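PDB 3I1I: homoserine O-acetyltransferase from Bacillus anthracis str. 'Ames Ancestor', which probably transfers an acetyl group from acetyl-CoA to the hydroxyl of L-homoserine, an early step of methionine biosynthesis, using an alpha/beta hydrolase fold. Local coordinates for residues Met226-Met229 and Asn230-Glu234; Ser189-Val192 and Ala193-Ile197; Ile264-Leu267 and Thr268-Ile272. All coordinates share one frame; numbering follows the deposited sequence. Where two conformers were deposited one is given.

Interaction 1 (Met226-Met229 and Asn230-Glu234); sequences MMFM and NAFDE
Phe228 and Phe232 meet as an offset edge-to-face pair: the edge of the Phe232 ring is turned toward the face of Phe228, with the planes at 65° and the centroids 5.7 Å apart. The closest carbons are Phe228 CE1 and Phe232 CE2, 3.7 Å apart. Phe228 holds CG anti to its own nitrogen (chi1 179°), which swings the ring toward the chain as it turns back. Phe232 also stacks with Phe236.

Asn230 reaches back along the helix. Its ND2 bonds to Met226 O at 3.1 Å with a bent N-H angle of 142°, so the amide holds the carbonyl of Met226. Along the backbone, Asn230 N bonds to Met227 O (3.0 Å) and Ala231 N to Phe228 O (3.1 Å). Phe228 O also accepts the hydroxyl of Tyr237, so two bonds grip it.

Val192 of helix 186-202 packs on Asn230, and Leu267 and Thr268 of helix 259-270 on Phe228. A type I turn from Phe228 to Ala231 follows helix 217-228, and Asp233 opens the next helix as its N-cap, bonding through OD2 to His235 N.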
# COMPACT_ATOMS: atom_id res chain seq x y z
N MSE A 226 0.55 -3.93 4.78
CA MSE A 226 -0.69 -3.12 4.82
C MSE A 226 -1.72 -3.70 5.75
O MSE A 226 -2.35 -2.98 6.48
CB MSE A 226 -1.34 -3.00 3.44
CG MSE A 226 -0.51 -2.21 2.43
SE MSE A 226 -1.18 -2.62 0.66
CE MSE A 226 0.15 -1.71 -0.38
N MSE A 227 -1.92 -5.01 5.73
CA MSE A 227 -2.88 -5.61 6.66
C MSE A 227 -2.36 -5.49 8.11
O MSE A 227 -3.10 -5.07 9.02
CB MSE A 227 -3.14 -7.07 6.30
CG MSE A 227 -4.43 -7.61 6.83
SE MSE A 227 -4.82 -9.40 6.10
CE MSE A 227 -3.47 -10.38 7.09
N PHE A 228 -1.10 -5.84 8.32
CA PHE A 228 -0.49 -5.80 9.66
C PHE A 228 -0.59 -4.41 10.30
O PHE A 228 -0.89 -4.27 11.47
CB PHE A 228 0.99 -6.23 9.55
CG PHE A 228 1.70 -6.20 10.86
CD1 PHE A 228 1.56 -7.26 11.75
CD2 PHE A 228 2.45 -5.11 11.23
CE1 PHE A 228 2.17 -7.23 13.02
CE2 PHE A 228 3.10 -5.06 12.50
CZ PHE A 228 2.97 -6.13 13.39
N MSE A 229 -0.31 -3.38 9.51
CA MSE A 229 -0.38 -2.02 10.03
C MSE A 229 -1.80 -1.52 10.32
O MSE A 229 -1.93 -0.44 10.85
CB MSE A 229 0.31 -1.01 9.12
CG MSE A 229 1.79 -1.24 8.91
SE MSE A 229 2.78 -1.38 10.56
CE MSE A 229 2.33 0.39 11.36
N ASN A 230 -2.85 -2.28 10.02
CA ASN A 230 -4.19 -1.92 10.52
C ASN A 230 -4.78 -2.90 11.52
O ASN A 230 -5.94 -2.73 11.98
CB ASN A 230 -5.14 -1.71 9.33
CG ASN A 230 -4.82 -0.43 8.57
OD1 ASN A 230 -5.06 0.70 9.09
ND2 ASN A 230 -4.18 -0.59 7.37
N ALA A 231 -3.98 -3.90 11.87
CA ALA A 231 -4.46 -4.99 12.72
C ALA A 231 -4.55 -4.61 14.19
O ALA A 231 -5.25 -5.28 14.92
CB ALA A 231 -3.61 -6.26 12.52
N PHE A 232 -3.90 -3.53 14.61
CA PHE A 232 -3.84 -3.16 16.04
C PHE A 232 -4.30 -1.69 16.20
O PHE A 232 -4.59 -1.04 15.21
CB PHE A 232 -2.43 -3.33 16.60
CG PHE A 232 -1.87 -4.75 16.51
CD1 PHE A 232 -1.97 -5.63 17.57
CD2 PHE A 232 -1.21 -5.17 15.37
CE1 PHE A 232 -1.45 -6.95 17.49
CE2 PHE A 232 -0.69 -6.48 15.26
CZ PHE A 232 -0.82 -7.38 16.33
N ASP A 233 -4.38 -1.18 17.42
CA ASP A 233 -4.59 0.26 17.67
C ASP A 233 -3.32 0.99 17.28
O ASP A 233 -2.24 0.42 17.33
CB ASP A 233 -4.82 0.51 19.16
CG ASP A 233 -5.14 1.96 19.49
OD1 ASP A 233 -6.31 2.39 19.30
OD2 ASP A 233 -4.23 2.67 19.98
N GLU A 234 -3.43 2.27 16.91
CA GLU A 234 -2.25 3.02 16.54
C GLU A 234 -1.17 3.06 17.65
O GLU A 234 0.03 2.99 17.38
CB GLU A 234 -2.61 4.43 16.08
CG GLU A 234 -3.17 5.36 17.12
CD GLU A 234 -2.10 6.02 17.97
OE1 GLU A 234 -2.51 6.70 18.92
OE2 GLU A 234 -0.89 5.85 17.70

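Interaction 2 (Ser189-Val192 and Ala193-Ile197); sequences SVNV and AQNAI
Helix 186-202 carries a wider, pi-type turn here, and its signature is a pair of i to i+5 backbone bonds. Gln194 N reaches back to Ser189 O at 2.8 Å, and Asn195 N to Val190 O at 3.0 Å. Beyond the wide turn the spacing tightens again, Ile197 N bonding to Ala193 O in the ordinary alpha manner.

The side chains follow the backbone. Val190 and Gln194 lie side by side and point the same way, with Val190 CG1 against Gln194 OE1 at 3.3 Å. Gln194 runs out fully extended (chi1 -177°, chi2 -177°), which lays its amide alongside the valine; NE2 then bonds to Glu198 one turn on and to Asn265 of the second subunit. Asn195 instead folds back over the preceding turn, its CG 3.3 Å from Val190 O, while OD1 accepts a bond from Arg225 NE of the second subunit. On the side facing helix 277-289, the methyl of Ala193 sits 3.3 Å from Ser189 O and packs on Leu288. The methyl of Ala196 comes close to Val192 O and lies against Trp280 of that helix and Ala223 of helix 217-228. Val192 packs on Met227 and Asn230. At the upstream end, Ser189 OG is bonded to Pro185 O and Asn184 ND2.

Ala193, Ala196 and Val192 therefore serve the packing within the chain, whereas Val190 meets Arg225 of the second subunit. The buried amides divide differently: Gln194 NE2 is shared between its own chain and the neighbouring copy, and Asn195 OD1 has its partner across the interface, so polar atoms buried where the subunits meet are satisfied in part from the other side.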
# COMPACT_ATOMS: atom_id res chain seq x y z
N SER A 189 -11.75 -2.02 2.23
CA SER A 189 -11.80 -2.66 0.92
C SER A 189 -10.77 -2.09 -0.03
O SER A 189 -10.16 -2.84 -0.82
CB SER A 189 -13.20 -2.54 0.33
OG SER A 189 -14.17 -3.11 1.19
N VAL A 190 -10.53 -0.78 0.07
CA VAL A 190 -9.53 -0.16 -0.78
C VAL A 190 -8.13 -0.21 -0.13
O VAL A 190 -7.13 -0.63 -0.75
CB VAL A 190 -9.89 1.32 -1.12
CG1 VAL A 190 -8.85 1.91 -2.05
CG2 VAL A 190 -11.34 1.41 -1.73
N ASN A 191 -8.05 0.20 1.13
CA ASN A 191 -6.72 0.41 1.71
C ASN A 191 -6.02 -0.88 1.96
O ASN A 191 -4.83 -0.94 1.81
CB ASN A 191 -6.76 1.24 3.00
CG ASN A 191 -5.64 2.25 3.05
OD1 ASN A 191 -5.18 2.73 2.03
ND2 ASN A 191 -5.19 2.57 4.25
N VAL A 192 -6.76 -1.93 2.27
CA VAL A 192 -6.17 -3.23 2.54
C VAL A 192 -6.46 -4.30 1.49
O VAL A 192 -5.61 -5.11 1.25
CB VAL A 192 -6.56 -3.72 3.97
CG1 VAL A 192 -5.97 -5.05 4.26
CG2 VAL A 192 -6.11 -2.65 5.00
N ALA A 193 -7.63 -4.35 0.86
CA ALA A 193 -7.82 -5.39 -0.19
C ALA A 193 -7.37 -4.95 -1.60
O ALA A 193 -6.54 -5.62 -2.22
CB ALA A 193 -9.25 -5.90 -0.20
N GLN A 194 -7.90 -3.85 -2.13
CA GLN A 194 -7.49 -3.39 -3.46
C GLN A 194 -5.98 -3.12 -3.52
O GLN A 194 -5.28 -3.63 -4.40
CB GLN A 194 -8.22 -2.10 -3.86
CG GLN A 194 -7.86 -1.65 -5.26
CD GLN A 194 -8.47 -0.34 -5.71
OE1 GLN A 194 -9.16 0.34 -4.95
NE2 GLN A 194 -8.21 0.02 -6.97
N ASN A 195 -5.48 -2.30 -2.60
CA ASN A 195 -4.07 -2.00 -2.56
C ASN A 195 -3.16 -3.23 -2.46
O ASN A 195 -2.07 -3.27 -3.07
CB ASN A 195 -3.75 -1.00 -1.45
CG ASN A 195 -4.22 0.42 -1.77
OD1 ASN A 195 -4.59 0.73 -2.92
ND2 ASN A 195 -4.23 1.30 -0.75
N ALA A 196 -3.61 -4.25 -1.72
CA ALA A 196 -2.81 -5.48 -1.59
C ALA A 196 -2.79 -6.23 -2.92
O ALA A 196 -1.73 -6.63 -3.41
CB ALA A 196 -3.36 -6.39 -0.45
N ILE A 197 -3.96 -6.41 -3.51
CA ILE A 197 -4.04 -7.04 -4.82
C ILE A 197 -3.14 -6.30 -5.83
O ILE A 197 -2.34 -6.91 -6.52
CB ILE A 197 -5.47 -7.07 -5.34
CG1 ILE A 197 -6.32 -8.01 -4.45
CG2 ILE A 197 -5.47 -7.52 -6.76
CD1 ILE A 197 -7.87 -7.86 -4.59

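Interaction 3 (Ile264-Leu267 and Thr268-Ile272); sequences INKL and TYRSI
Thr268 lies on the buried side of this helical turn and packs back on Ile264. Its OG1 is 2.9 Å from Ile264 O, while its N makes the regular backbone bond to the same carbonyl at 3.0 Å. OG1 is also hydrogen-bonded to Gln221 NE2 of helix 217-228. With chi1 at 56° the hydroxyl sits between the backbone nitrogen and the carbonyl carbon, turned back toward the preceding turn, and CG2 is left to meet Ile264 CG2 at 4.1 Å. The two side chains cross obliquely; beyond them lie Met229 and Tyr241 on the isoleucine and Asn224 on the threonine.

These residues form the last turns of helix 259-270, a regular alpha-helix whose i to i+4 bonds continue through Tyr269 N to Asn265 O (2.8 Å), Arg270 N to Lys266 O and Ser271 N to Leu267 O. Ser271 OG is bonded to Asn224.

Around the helix on the exposed side, Lys266 and Arg270 run alongside each other and point the same way. Lys266 CG lies over one face of the guanidinium, 3.8 Å from Arg270 NH2, whereas Lys266 NZ comes to its edge, in plane, with NZ 3.1 Å from Arg270 NH2. The two like charges would be expected to repel, and Arg270 was modelled in two conformers, so this close approach is doubtful.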
# COMPACT_ATOMS: atom_id res chain seq x y z
N ILE A 264 9.50 -4.18 11.77
CA ILE A 264 8.28 -4.52 11.05
C ILE A 264 8.56 -5.30 9.77
O ILE A 264 7.84 -6.24 9.47
CB ILE A 264 7.38 -3.29 10.81
CG1 ILE A 264 6.88 -2.76 12.16
CG2 ILE A 264 6.23 -3.61 9.88
CD1 ILE A 264 6.46 -1.30 12.19
N ASN A 265 9.60 -4.96 9.03
CA ASN A 265 9.97 -5.76 7.86
C ASN A 265 10.22 -7.22 8.23
O ASN A 265 9.75 -8.14 7.56
CB ASN A 265 11.23 -5.25 7.20
CG ASN A 265 10.99 -4.09 6.27
OD1 ASN A 265 9.87 -3.59 6.15
ND2 ASN A 265 12.07 -3.61 5.65
N LYS A 266 10.95 -7.42 9.33
CA LYS A 266 11.28 -8.76 9.77
C LYS A 266 10.02 -9.57 10.06
O LYS A 266 9.89 -10.70 9.58
CB LYS A 266 12.18 -8.71 11.00
CG LYS A 266 12.94 -9.98 11.25
CD LYS A 266 14.21 -9.71 12.14
CE LYS A 266 14.14 -10.38 13.54
NZ LYS A 266 15.07 -11.60 13.67
N LEU A 267 9.09 -8.99 10.83
CA LEU A 267 7.85 -9.68 11.17
C LEU A 267 7.04 -10.00 9.92
O LEU A 267 6.52 -11.08 9.79
CB LEU A 267 6.97 -8.83 12.08
CG LEU A 267 7.48 -8.55 13.49
CD1 LEU A 267 6.64 -7.46 14.20
CD2 LEU A 267 7.50 -9.87 14.29
N THR A 268 6.94 -9.06 9.00
CA THR A 268 6.05 -9.22 7.90
C THR A 268 6.63 -10.14 6.85
O THR A 268 5.89 -10.79 6.12
CB THR A 268 5.61 -7.87 7.28
OG1 THR A 268 6.76 -7.12 6.88
CG2 THR A 268 4.82 -7.10 8.27
N TYR A 269 7.96 -10.21 6.78
CA TYR A 269 8.58 -11.18 5.92
C TYR A 269 8.35 -12.59 6.43
O TYR A 269 8.01 -13.47 5.64
CB TYR A 269 10.06 -10.96 5.82
CG TYR A 269 10.68 -11.79 4.73
CD1 TYR A 269 10.61 -11.37 3.41
CD2 TYR A 269 11.33 -13.00 5.00
CE1 TYR A 269 11.19 -12.11 2.38
CE2 TYR A 269 11.92 -13.75 3.98
CZ TYR A 269 11.84 -13.29 2.67
OH TYR A 269 12.39 -13.99 1.61
N ARG A 270 8.55 -12.78 7.74
CA ARG A 270 8.38 -14.09 8.36
C ARG A 270 6.99 -14.64 8.12
O ARG A 270 6.83 -15.81 7.81
CB ARG A 270 8.62 -14.03 9.87
CG ARG A 270 9.19 -15.32 10.44
CD ARG A 270 10.73 -15.23 10.58
NE ARG A 270 11.11 -14.47 11.77
CZ ARG A 270 12.32 -13.96 11.99
NH1 ARG A 270 13.29 -14.12 11.10
NH2 ARG A 270 12.54 -13.28 13.10
N SER A 271 5.98 -13.80 8.24
CA SER A 271 4.63 -14.33 8.11
C SER A 271 4.17 -14.59 6.68
O SER A 271 3.11 -15.10 6.50
CB SER A 271 3.60 -13.47 8.87
OG SER A 271 3.36 -12.27 8.17
N ILE A 272 4.94 -14.27 5.67
CA ILE A 272 4.55 -14.63 4.31
C ILE A 272 5.41 -15.79 3.76
O ILE A 272 5.39 -16.09 2.56
CB ILE A 272 4.61 -13.43 3.31
CG1 ILE A 272 6.00 -12.78 3.30
CG2 ILE A 272 3.48 -12.45 3.62
CD1 ILE A 272 6.35 -12.01 2.04

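Interaction 1 sits between the other two, its centre 13 Å from each, while interactions 2 and 3 do not touch, their nearest atoms being about 10 Å apart. Toward 189-197 the selenium of Met226 packs on Asn195 CB at 3.7 Å. Toward 264-272, Phe228 CZ meets Leu267 CD1 at 4.0 Å, and Met229 SE lies equally far from Ile264 CD1. All three also touch the second subunit, where Gln194 of interaction 2 pairs with Asn265 of interaction 3 across the interface. Interaction 1 lies near the probable catalytic centre: the side chain of Ala231 is close to, without touching, the residues of a likely triad of Ser155, His351 and Asp318.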